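Local coordinates for protein pleckstrin homology domain (Shewanella amazonensis SB2B, PDB 3HSA) that is of unknown function but adopts the fold of a bacterial pleckstrin homology domain, at residues 8-13 / 110-114. Residues are numbered along the deposited sequence; the frame is centred on the assembly and turned at random. Where two conformers were deposited one is given.
Sequences LMGNAS and GTDVV. With GOL (glycerol), chain F.
A glycerol molecule, probably carried over from crystallisation, bridges the end of one helix and the start of another. In this bacterial PH domain helix 6-12 lies against the loop leading into helix 113-116, joining an N-terminal helix to a loop near the C-terminal end of the chain, and the contact illustrates how a serine after one helix can accept a backbone N-H from the aspartate that caps the next. Glycerol O1 donates to Gly10 O (2.7 Å) and accepts from Ser13 OG (2.8 Å), while its O2 donates to Asp112 OD2 (2.9 Å). Ser13, in the loop that follows the helix, also accepts from the backbone: Asp112 N lies 3.0 Å from Ser13 OG with a nearly straight N-H...O angle of 169°. Asp112 is the centre of an inverse gamma turn (phi/psi -80/72), closed by Val113 N to Thr111 O at 2.9 Å, and it is the N-cap of the following helix, OD1 making a weak hydrogen bond to Gly115 N. Thr111 is extended; at Gly110 (phi/psi 113/-27) a CB would jam against the preceding carbonyl O. The nearest CA atoms are those of Met9 and Thr111, 4.5 Å apart, and Met9 CA makes a C-H...O contact to Gly110 O at 3.4 Å. Ala12 CB presses on that same oxygen at 3.1 Å. Met9, a selenomethionine with p, t, p rotamers, reaches over the loop, its SE 3.8 Å from Asp112 OD1 and 4.1 Å from Val114 CG2.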
ATOM      1  N   LEU A   8      -1.348   6.608 -39.344  1.00 15.45           N
ATOM      2  CA  LEU A   8      -2.003   7.866 -38.996  1.00 15.21           C
ATOM      3  C   LEU A   8      -2.248   7.999 -37.479  1.00 16.01           C
ATOM      4  O   LEU A   8      -1.953   9.036 -36.903  1.00 14.25           O
ATOM      5  CB  LEU A   8      -3.319   8.040 -39.783  1.00 16.71           C
ATOM      6  CG  LEU A   8      -4.288   9.134 -39.309  1.00 16.71           C
ATOM      7  CD1 LEU A   8      -3.602  10.479 -39.301  1.00 15.55           C
ATOM      8  CD2 LEU A   8      -5.536   9.163 -40.144  1.00 18.48           C
HETATM    9  N   MSE A   9      -2.759   6.956 -36.826  1.00 16.52           N
HETATM   10  CA  MSE A   9      -3.051   7.029 -35.382  0.70 17.77           C
HETATM   11  C   MSE A   9      -1.798   7.339 -34.585  1.00 16.80           C
HETATM   12  O   MSE A   9      -1.857   8.011 -33.589  1.00 17.45           O
HETATM   13  CB  MSE A   9      -3.703   5.749 -34.852  0.70 17.96           C
HETATM   14  CG  MSE A   9      -2.767   4.562 -34.642  0.70 22.35           C
HETATM   15 SE   MSE A   9      -3.709   3.020 -33.860  0.52 28.18          SE
HETATM   16  CE  MSE A   9      -5.257   3.072 -35.041  0.70 23.16           C
ATOM     17  N   GLY A  10      -0.649   6.838 -35.042  1.00 15.62           N
ATOM     18  CA  GLY A  10       0.618   7.145 -34.393  1.00 15.42           C
ATOM     19  C   GLY A  10       0.994   8.607 -34.591  1.00 15.75           C
ATOM     20  O   GLY A  10       1.426   9.257 -33.655  1.00 16.17           O
ATOM     21  N   ASN A  11       0.835   9.135 -35.811  1.00 14.42           N
ATOM     22  CA  ASN A  11       1.124  10.550 -36.036  1.00 14.44           C
ATOM     23  C   ASN A  11       0.174  11.465 -35.255  1.00 12.93           C
ATOM     24  O   ASN A  11       0.576  12.551 -34.818  1.00 12.79           O
ATOM     25  CB  ASN A  11       1.026  10.917 -37.547  1.00 16.02           C
ATOM     26  CG  ASN A  11       2.118  10.279 -38.410  1.00 17.11           C
ATOM     27  OD1 ASN A  11       1.835   9.782 -39.531  1.00 17.79           O
ATOM     28  ND2 ASN A  11       3.371  10.341 -37.940  1.00 13.56           N
ATOM     29  N   ALA A  12      -1.086  11.039 -35.083  1.00 11.94           N
ATOM     30  CA  ALA A  12      -2.119  11.898 -34.470  1.00 13.09           C
ATOM     31  C   ALA A  12      -1.813  12.285 -33.008  1.00 13.63           C
ATOM     32  O   ALA A  12      -2.139  13.373 -32.599  1.00 15.33           O
ATOM     33  CB  ALA A  12      -3.532  11.251 -34.573  1.00 13.33           C
ATOM     34  N   SER A  13      -1.176  11.404 -32.249  1.00 13.18           N
ATOM     35  CA  SER A  13      -0.810  11.696 -30.856  1.00 13.47           C
ATOM     36  C   SER A  13       0.711  11.811 -30.648  1.00 13.56           C
ATOM     37  O   SER A  13       1.188  11.781 -29.516  1.00 13.07           O
ATOM     38  CB  SER A  13      -1.390  10.645 -29.896  1.00 13.43           C
ATOM     39  OG  SER A  13      -1.488   9.354 -30.438  1.00 13.34           O
ATOM     40  N   GLY A 110      -8.870   7.933 -33.269  1.00 21.79           N
ATOM     41  CA  GLY A 110      -8.068   8.747 -34.198  1.00 19.61           C
ATOM     42  C   GLY A 110      -6.625   8.858 -33.702  1.00 19.09           C
ATOM     43  O   GLY A 110      -5.691   9.054 -34.491  1.00 17.66           O
ATOM     44  N   THR A 111      -6.447   8.745 -32.390  1.00 18.43           N
ATOM     45  CA  THR A 111      -5.121   8.751 -31.766  1.00 18.27           C
ATOM     46  C   THR A 111      -4.736   7.330 -31.386  1.00 17.68           C
ATOM     47  O   THR A 111      -5.535   6.403 -31.574  1.00 17.12           O
ATOM     48  CB  THR A 111      -5.069   9.715 -30.529  1.00 19.10           C
ATOM     49  OG1 THR A 111      -5.934   9.257 -29.484  1.00 16.09           O
ATOM     50  CG2 THR A 111      -5.488  11.110 -30.960  1.00 17.93           C
ATOM     51  N   ASP A 112      -3.510   7.151 -30.872  1.00 16.39           N
ATOM     52  CA  ASP A 112      -2.976   5.841 -30.558  1.00 16.29           C
ATOM     53  C   ASP A 112      -3.521   5.324 -29.219  1.00 17.23           C
ATOM     54  O   ASP A 112      -2.791   5.224 -28.231  1.00 17.28           O
ATOM     55  CB  ASP A 112      -1.418   5.870 -30.582  1.00 17.32           C
ATOM     56  CG  ASP A 112      -0.799   4.468 -30.733  1.00 17.24           C
ATOM     57  OD1 ASP A 112      -1.546   3.455 -30.793  1.00 12.96           O
ATOM     58  OD2 ASP A 112       0.451   4.395 -30.756  1.00 19.10           O
ATOM     59  N   VAL A 113      -4.802   4.955 -29.226  1.00 16.44           N
ATOM     60  CA  VAL A 113      -5.527   4.544 -28.034  1.00 17.26           C
ATOM     61  C   VAL A 113      -5.086   3.160 -27.599  1.00 16.65           C
ATOM     62  O   VAL A 113      -4.862   2.922 -26.386  1.00 16.02           O
ATOM     63  CB  VAL A 113      -7.073   4.570 -28.286  1.00 17.31           C
ATOM     64  CG1 VAL A 113      -7.865   4.024 -27.091  1.00 19.19           C
ATOM     65  CG2 VAL A 113      -7.505   5.978 -28.605  1.00 17.78           C
ATOM     66  N   VAL A 114      -4.940   2.263 -28.584  1.00 15.79           N
ATOM     67  CA  VAL A 114      -4.448   0.915 -28.327  0.60 15.80           C
ATOM     68  C   VAL A 114      -2.998   0.982 -27.852  1.00 14.36           C
ATOM     69  O   VAL A 114      -2.602   0.285 -26.902  1.00 13.04           O
ATOM     70  CB  VAL A 114      -4.604  -0.031 -29.569  0.60 16.60           C
ATOM     71  CG1 VAL A 114      -6.052  -0.044 -30.028  0.60 17.90           C
ATOM     72  CG2 VAL A 114      -3.667   0.367 -30.717  0.60 16.34           C
TER
HETATM   73  C1  GOL F 126       2.382   8.611 -30.373  1.00 23.12           C
HETATM   74  O1  GOL F 126       1.153   8.819 -31.042  1.00 21.40           O
HETATM   75  C2  GOL F 126       2.510   7.110 -30.109  1.00 22.88           C
HETATM   76  O2  GOL F 126       2.440   6.411 -31.338  1.00 23.30           O
HETATM   77  C3  GOL F 126       3.759   6.745 -29.283  1.00 23.73           C
HETATM   78  O3  GOL F 126       4.995   6.986 -29.951  1.00 20.23           O